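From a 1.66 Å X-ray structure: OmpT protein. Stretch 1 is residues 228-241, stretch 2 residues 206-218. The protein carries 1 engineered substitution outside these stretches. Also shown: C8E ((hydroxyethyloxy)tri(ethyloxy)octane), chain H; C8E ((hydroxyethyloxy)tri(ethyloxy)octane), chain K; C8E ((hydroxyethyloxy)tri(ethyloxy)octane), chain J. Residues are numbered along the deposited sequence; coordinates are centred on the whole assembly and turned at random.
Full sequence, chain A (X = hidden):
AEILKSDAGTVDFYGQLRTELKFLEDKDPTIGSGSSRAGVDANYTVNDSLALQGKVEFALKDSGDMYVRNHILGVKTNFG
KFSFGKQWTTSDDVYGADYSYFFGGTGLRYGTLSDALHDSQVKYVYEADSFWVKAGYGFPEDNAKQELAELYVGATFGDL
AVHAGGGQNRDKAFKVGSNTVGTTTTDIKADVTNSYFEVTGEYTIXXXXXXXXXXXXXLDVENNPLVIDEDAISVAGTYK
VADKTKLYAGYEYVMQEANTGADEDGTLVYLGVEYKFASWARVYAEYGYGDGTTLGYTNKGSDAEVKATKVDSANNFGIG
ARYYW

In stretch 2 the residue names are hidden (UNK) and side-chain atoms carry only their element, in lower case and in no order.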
# COMPACT_ATOMS: atom_id res chain seq x y z
N ILE A 228 13.54 -8.08 -15.74
CA ILE A 228 13.30 -6.61 -15.81
C ILE A 228 13.72 -6.02 -14.43
O ILE A 228 13.27 -6.58 -13.41
CB ILE A 228 11.81 -6.29 -16.12
CG1 ILE A 228 11.45 -6.83 -17.52
CG2 ILE A 228 11.60 -4.79 -16.11
CD1 ILE A 228 9.98 -6.83 -17.83
N ASP A 229 14.57 -4.99 -14.42
CA ASP A 229 14.99 -4.27 -13.20
C ASP A 229 14.25 -2.94 -13.15
O ASP A 229 14.10 -2.26 -14.21
CB ASP A 229 16.51 -4.00 -13.19
CG ASP A 229 17.34 -5.29 -12.86
OD1 ASP A 229 16.81 -6.30 -12.37
OD2 ASP A 229 18.56 -5.24 -13.08
N GLU A 230 13.79 -2.55 -11.94
CA GLU A 230 13.22 -1.20 -11.73
C GLU A 230 14.06 -0.45 -10.68
O GLU A 230 14.38 -1.03 -9.62
CB GLU A 230 11.77 -1.35 -11.20
CG GLU A 230 10.79 -2.03 -12.11
CD GLU A 230 9.37 -2.10 -11.48
OE1 GLU A 230 9.22 -2.59 -10.36
OE2 GLU A 230 8.40 -1.66 -12.13
N ASP A 231 14.36 0.81 -10.95
CA ASP A 231 15.06 1.70 -10.00
C ASP A 231 14.10 2.90 -9.76
O ASP A 231 13.69 3.63 -10.76
CB ASP A 231 16.34 2.28 -10.69
CG ASP A 231 17.36 1.20 -11.15
OD1 ASP A 231 17.40 0.02 -10.68
OD2 ASP A 231 18.28 1.66 -11.89
N ALA A 232 13.80 3.23 -8.48
CA ALA A 232 12.72 4.21 -8.20
C ALA A 232 13.10 5.17 -7.08
O ALA A 232 13.78 4.73 -6.10
CB ALA A 232 11.43 3.45 -7.81
N ILE A 233 12.74 6.44 -7.25
CA ILE A 233 12.92 7.45 -6.22
C ILE A 233 11.55 8.18 -6.03
O ILE A 233 10.90 8.56 -7.01
CB ILE A 233 14.05 8.45 -6.51
CG1 ILE A 233 14.24 9.41 -5.34
CG2 ILE A 233 13.82 9.20 -7.82
CD1 ILE A 233 15.40 10.41 -5.44
N SER A 234 11.21 8.43 -4.76
CA SER A 234 10.03 9.21 -4.35
C SER A 234 10.50 10.29 -3.35
O SER A 234 11.23 10.00 -2.36
CB SER A 234 8.99 8.28 -3.67
OG SER A 234 8.62 7.19 -4.52
N VAL A 235 10.16 11.56 -3.65
CA VAL A 235 10.50 12.76 -2.83
C VAL A 235 9.17 13.47 -2.55
O VAL A 235 8.53 13.93 -3.48
CB VAL A 235 11.47 13.72 -3.56
CG1 VAL A 235 11.90 14.76 -2.59
CG2 VAL A 235 12.64 12.96 -4.06
N ALA A 236 8.80 13.62 -1.31
CA ALA A 236 7.43 14.13 -0.99
C ALA A 236 7.46 14.90 0.32
O ALA A 236 8.34 14.76 1.17
CB ALA A 236 6.40 12.99 -0.93
N GLY A 237 6.41 15.72 0.54
CA GLY A 237 6.27 16.45 1.81
C GLY A 237 4.86 16.91 2.12
O GLY A 237 3.99 16.95 1.23
N THR A 238 4.72 17.35 3.38
CA THR A 238 3.44 17.95 3.85
C THR A 238 3.73 19.16 4.67
O THR A 238 4.83 19.27 5.29
CB THR A 238 2.61 16.95 4.68
OG1 THR A 238 3.17 16.70 5.97
CG2 THR A 238 2.32 15.61 3.97
N TYR A 239 2.78 20.08 4.73
CA TYR A 239 2.96 21.32 5.52
C TYR A 239 1.63 21.73 6.12
O TYR A 239 0.67 21.98 5.37
CB TYR A 239 3.51 22.45 4.69
CG TYR A 239 4.15 23.54 5.54
CD1 TYR A 239 3.38 24.60 6.12
CD2 TYR A 239 5.52 23.53 5.81
CE1 TYR A 239 3.97 25.58 6.94
CE2 TYR A 239 6.09 24.49 6.67
CZ TYR A 239 5.30 25.52 7.21
OH TYR A 239 5.88 26.45 8.02
N LYS A 240 1.60 21.83 7.46
CA LYS A 240 0.38 22.30 8.18
C LYS A 240 0.31 23.84 8.13
O LYS A 240 1.08 24.51 8.85
CB LYS A 240 0.53 21.79 9.65
CG LYS A 240 -0.63 22.04 10.58
CD LYS A 240 -0.63 21.10 11.79
CE LYS A 240 -2.04 20.89 12.31
NZ LYS A 240 -2.03 20.50 13.75
N VAL A 241 -0.52 24.37 7.24
CA VAL A 241 -0.67 25.80 7.04
C VAL A 241 -1.67 26.47 8.01
O VAL A 241 -1.72 27.72 8.03
CB VAL A 241 -1.04 26.18 5.61
CG1 VAL A 241 0.06 25.77 4.64
CG2 VAL A 241 -2.39 25.58 5.14
N UNK A 206 9.21 21.32 12.54
CA UNK A 206 8.09 22.23 12.83
C UNK A 206 6.79 21.72 12.23
O UNK A 206 6.31 20.63 12.54
N UNK A 207 6.18 22.55 11.40
CA UNK A 207 4.92 22.19 10.74
C UNK A 207 5.17 21.38 9.44
O UNK A 207 4.18 21.08 8.75
o UNK A 207 3.14 23.49 12.53
o UNK A 207 3.60 25.41 11.69
c UNK A 207 3.58 24.20 11.65
c UNK A 207 4.16 23.49 10.38
N UNK A 208 6.44 21.06 9.12
CA UNK A 208 6.80 20.36 7.86
C UNK A 208 7.20 18.92 8.06
O UNK A 208 7.83 18.56 9.11
c UNK A 208 7.90 21.12 7.09
N UNK A 209 6.90 18.07 7.05
CA UNK A 209 7.40 16.68 7.01
C UNK A 209 8.02 16.51 5.64
O UNK A 209 7.38 16.92 4.64
c UNK A 209 5.25 13.40 6.90
c UNK A 209 6.24 15.70 7.21
c UNK A 209 6.53 14.23 6.88
c UNK A 209 7.55 13.73 7.90
N UNK A 210 9.26 16.01 5.55
CA UNK A 210 9.84 15.68 4.18
C UNK A 210 10.31 14.25 4.17
O UNK A 210 10.97 13.79 5.13
c UNK A 210 11.60 19.12 3.48
c UNK A 210 10.56 18.07 3.88
c UNK A 210 11.52 16.27 2.41
c UNK A 210 11.04 16.59 3.83
N UNK A 211 9.99 13.51 3.11
CA UNK A 211 10.38 12.13 3.01
C UNK A 211 11.01 11.77 1.67
O UNK A 211 10.60 12.30 0.61
N UNK A 212 11.93 10.80 1.72
CA UNK A 212 12.55 10.22 0.55
C UNK A 212 12.58 8.71 0.66
O UNK A 212 13.01 8.17 1.68
c UNK A 212 14.00 12.28 0.22
c UNK A 212 14.03 10.77 0.29
c UNK A 212 14.64 10.12 -0.93
N UNK A 213 12.19 8.00 -0.42
CA UNK A 213 12.31 6.55 -0.51
C UNK A 213 13.02 6.13 -1.83
O UNK A 213 12.67 6.62 -2.95
c UNK A 213 10.94 5.81 -0.50
o UNK A 213 10.21 6.08 0.72
c UNK A 213 11.10 4.29 -0.75
N UNK A 214 14.06 5.27 -1.66
CA UNK A 214 14.63 4.54 -2.77
C UNK A 214 14.05 3.12 -2.83
O UNK A 214 14.03 2.41 -1.78
c UNK A 214 17.35 8.09 -3.14
c UNK A 214 16.58 6.91 -3.17
c UNK A 214 18.33 5.69 -2.05
c UNK A 214 16.99 5.72 -2.54
c UNK A 214 19.12 6.83 -2.12
c UNK A 214 16.15 4.46 -2.57
c UNK A 214 18.67 8.02 -2.75
o UNK A 214 19.50 9.15 -2.85
N UNK A 215 13.67 2.61 -3.98
CA UNK A 215 13.22 1.23 -4.13
C UNK A 215 13.96 0.61 -5.37
O UNK A 215 14.17 1.26 -6.40
c UNK A 215 10.84 0.34 -3.36
c UNK A 215 10.07 0.98 -2.38
c UNK A 215 10.17 -1.82 -2.38
c UNK A 215 11.62 1.09 -4.39
c UNK A 215 9.36 0.28 -1.42
c UNK A 215 10.86 -1.09 -3.34
c UNK A 215 9.43 -1.12 -1.37
o UNK A 215 8.74 -1.85 -0.39
N UNK A 216 14.33 -0.65 -5.26
CA UNK A 216 14.68 -1.49 -6.41
C UNK A 216 13.73 -2.69 -6.43
O UNK A 216 13.37 -3.25 -5.38
c UNK A 216 16.12 -2.06 -6.32
o UNK A 216 17.03 -0.19 -7.78
n UNK A 216 18.43 -1.35 -6.40
c UNK A 216 17.22 -1.10 -6.88
N UNK A 217 13.44 -3.15 -7.64
CA UNK A 217 12.79 -4.45 -7.79
C UNK A 217 13.35 -5.17 -9.03
O UNK A 217 13.83 -4.52 -9.97
c UNK A 217 11.29 -4.36 -7.91
N UNK A 218 13.28 -6.50 -8.95
CA UNK A 218 13.66 -7.41 -10.10
C UNK A 218 12.57 -8.39 -10.35
O UNK A 218 12.13 -9.10 -9.41
o UNK A 218 17.70 -8.60 -11.35
c UNK A 218 16.87 -9.47 -11.00
c UNK A 218 14.99 -8.20 -9.83
o UNK A 218 17.20 -10.63 -10.67
c UNK A 218 15.40 -9.09 -11.06
C1 C8E H . 9.40 28.69 8.65
C2 C8E H . 10.42 28.19 7.65
C3 C8E H . 10.77 26.73 7.91
C4 C8E H . 11.23 25.97 6.65
C5 C8E H . 10.54 24.60 6.53
C6 C8E H . 10.66 24.06 5.10
C7 C8E H . 9.62 24.68 4.17
C8 C8E H . 9.58 24.01 2.80
O9 C8E H . 8.46 23.11 2.68
C10 C8E H . 8.66 21.80 3.23
C11 C8E H . 7.64 20.77 2.74
O12 C8E H . 6.69 21.36 1.89
C13 C8E H . 5.57 20.56 1.43
C14 C8E H . 4.95 21.31 0.29
O15 C8E H . 3.55 21.24 0.30
C16 C8E H . 2.88 22.13 -0.64
C1 C8E K . 22.56 -3.61 2.12
C2 C8E K . 22.32 -5.02 1.60
C3 C8E K . 21.66 -4.98 0.25
C4 C8E K . 20.74 -6.16 0.10
C5 C8E K . 20.28 -6.23 -1.31
C6 C8E K . 19.29 -7.34 -1.51
C7 C8E K . 18.73 -7.12 -2.89
C8 C8E K . 17.70 -8.12 -3.35
O9 C8E K . 17.25 -7.59 -4.61
C10 C8E K . 16.09 -6.78 -4.56
C11 C8E K . 16.20 -5.64 -5.58
O12 C8E K . 16.51 -6.18 -6.85
C1 C8E J . 23.39 -1.14 3.42
C2 C8E J . 21.96 -0.92 3.83
C3 C8E J . 21.89 0.26 4.79
C4 C8E J . 20.60 1.03 4.64
C5 C8E J . 20.19 1.69 5.94
C6 C8E J . 19.92 3.17 5.83
C7 C8E J . 20.98 4.03 5.16
C8 C8E J . 20.93 5.46 5.76
O9 C8E J . 19.62 5.96 5.57
C10 C8E J . 19.37 7.35 5.75
C11 C8E J . 17.99 7.53 5.13
O12 C8E J . 18.13 8.02 3.79
C13 C8E J . 16.94 7.98 3.03
C14 C8E J . 17.28 7.83 1.57
O15 C8E J . 17.81 9.00 0.93
C16 C8E J . 18.65 9.91 1.57
C17 C8E J . 19.46 10.62 0.50
O18 C8E J . 19.23 12.01 0.49
C19 C8E J . 19.91 12.73 1.51
C20 C8E J . 19.32 14.10 1.26
O21 C8E J . 17.92 14.21 1.50
O HOH W 1 2.99 18.52 8.07
O HOH W 2 7.55 25.24 10.40
O HOH W 3 4.17 27.36 9.74
O HOH W 4 10.57 5.25 -4.51

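Position 206 has no side-chain atoms, and its phi of 63° is one that favours glycine: Gly206. It touches nothing on stretch 1.

Position 207 carries two carbons, the second bearing two oxygens, an acid of aspartate length. Its CB lies over one face of the Tyr239 ring, 4.2 Å from CB to the ring centroid and 21° off the normal, a CH-pi contact. This is Asp207. Its O accepts a hydrogen bond from Lys240 N (3.0 Å, 171°), and water 3 links OD2 to Tyr239 OH.

Position 208 has one carbon, 3.6 Å from its CB to Tyr239 CD2. A lone methyl means Ala208.

Position 209 has four carbons, forked at the second, the leucine pattern. Its CB is 3.5 Å from Thr238 OG1. In Leu209, N to Thr238 O and O to Thr238 N, both 3.0 Å, form a reciprocal hydrogen-bonded pair.

At 210 the four carbons fork at the first, and one arm is two carbons long, which identifies Ile210. It lies across from Gly237, with CA to CA only 4.4 Å. An ideal CB on Gly237 would sit 2.9 Å from Leu209 O, a clash, so the missing side chain permits this approach.

Position 211 shows no side-chain atoms and is Gly211. Its N donates to Ala236 O (2.8 Å, 173°), and its O accepts from Ala236 N (2.9 Å).

Position 212 has one carbon carrying two more, the valine fork. Val212 places CG2 4.3 Å from Val235 CG1, and CG1 4.5 Å from Ile233 CG1.

Position 213 has one carbon bearing an oxygen and a carbon, hence Thr213. Its backbone pairs with Ser234 through N to O and O to N, both 2.9 Å; water 4 bridges Thr213 O and Ser234 OG.

Position 214 has one carbon, then a six-carbon ring bearing an oxygen: Tyr214. Ile233 CD1 meets the ring edge, 3.8 Å from CE1, while a detergent molecule (C8E, chain J) has O15 over one face.

The same atom set recurs at 215, giving Tyr215. Its CB is 4.2 Å from Ala232 CB, but the end of the side chain leads away from stretch 1.

Position 216 has two carbons, the second carrying one oxygen and one nitrogen, the amide of Asn216. Its CA makes a CA-H...O contact with Glu230 O at 3.3 Å.

Position 217 has one carbon, its CB 3.7 Å from Glu230 OE1: Ala217. Its O accepts from Glu230 N (2.8 Å).

Position 218 has three carbons, the third with two oxygens, so Glu218. Its OE1 is 2.7 Å from Asp229 OD1, close enough that one acid group probably holds a proton.

The contact is an antiparallel strand pair (172°) burying 1002 Å² in total. Eleven backbone hydrogen bonds fix the register, and CA-H...O contacts fill the intervals. Side chains alternate between two faces: Ile233, Val235, Val212 and Tyr214 share one, while Ala232, Thr238, Leu209 and Ala217 share the other.

Stretch 2, residues 206-218: GDALIGVTYYNAE
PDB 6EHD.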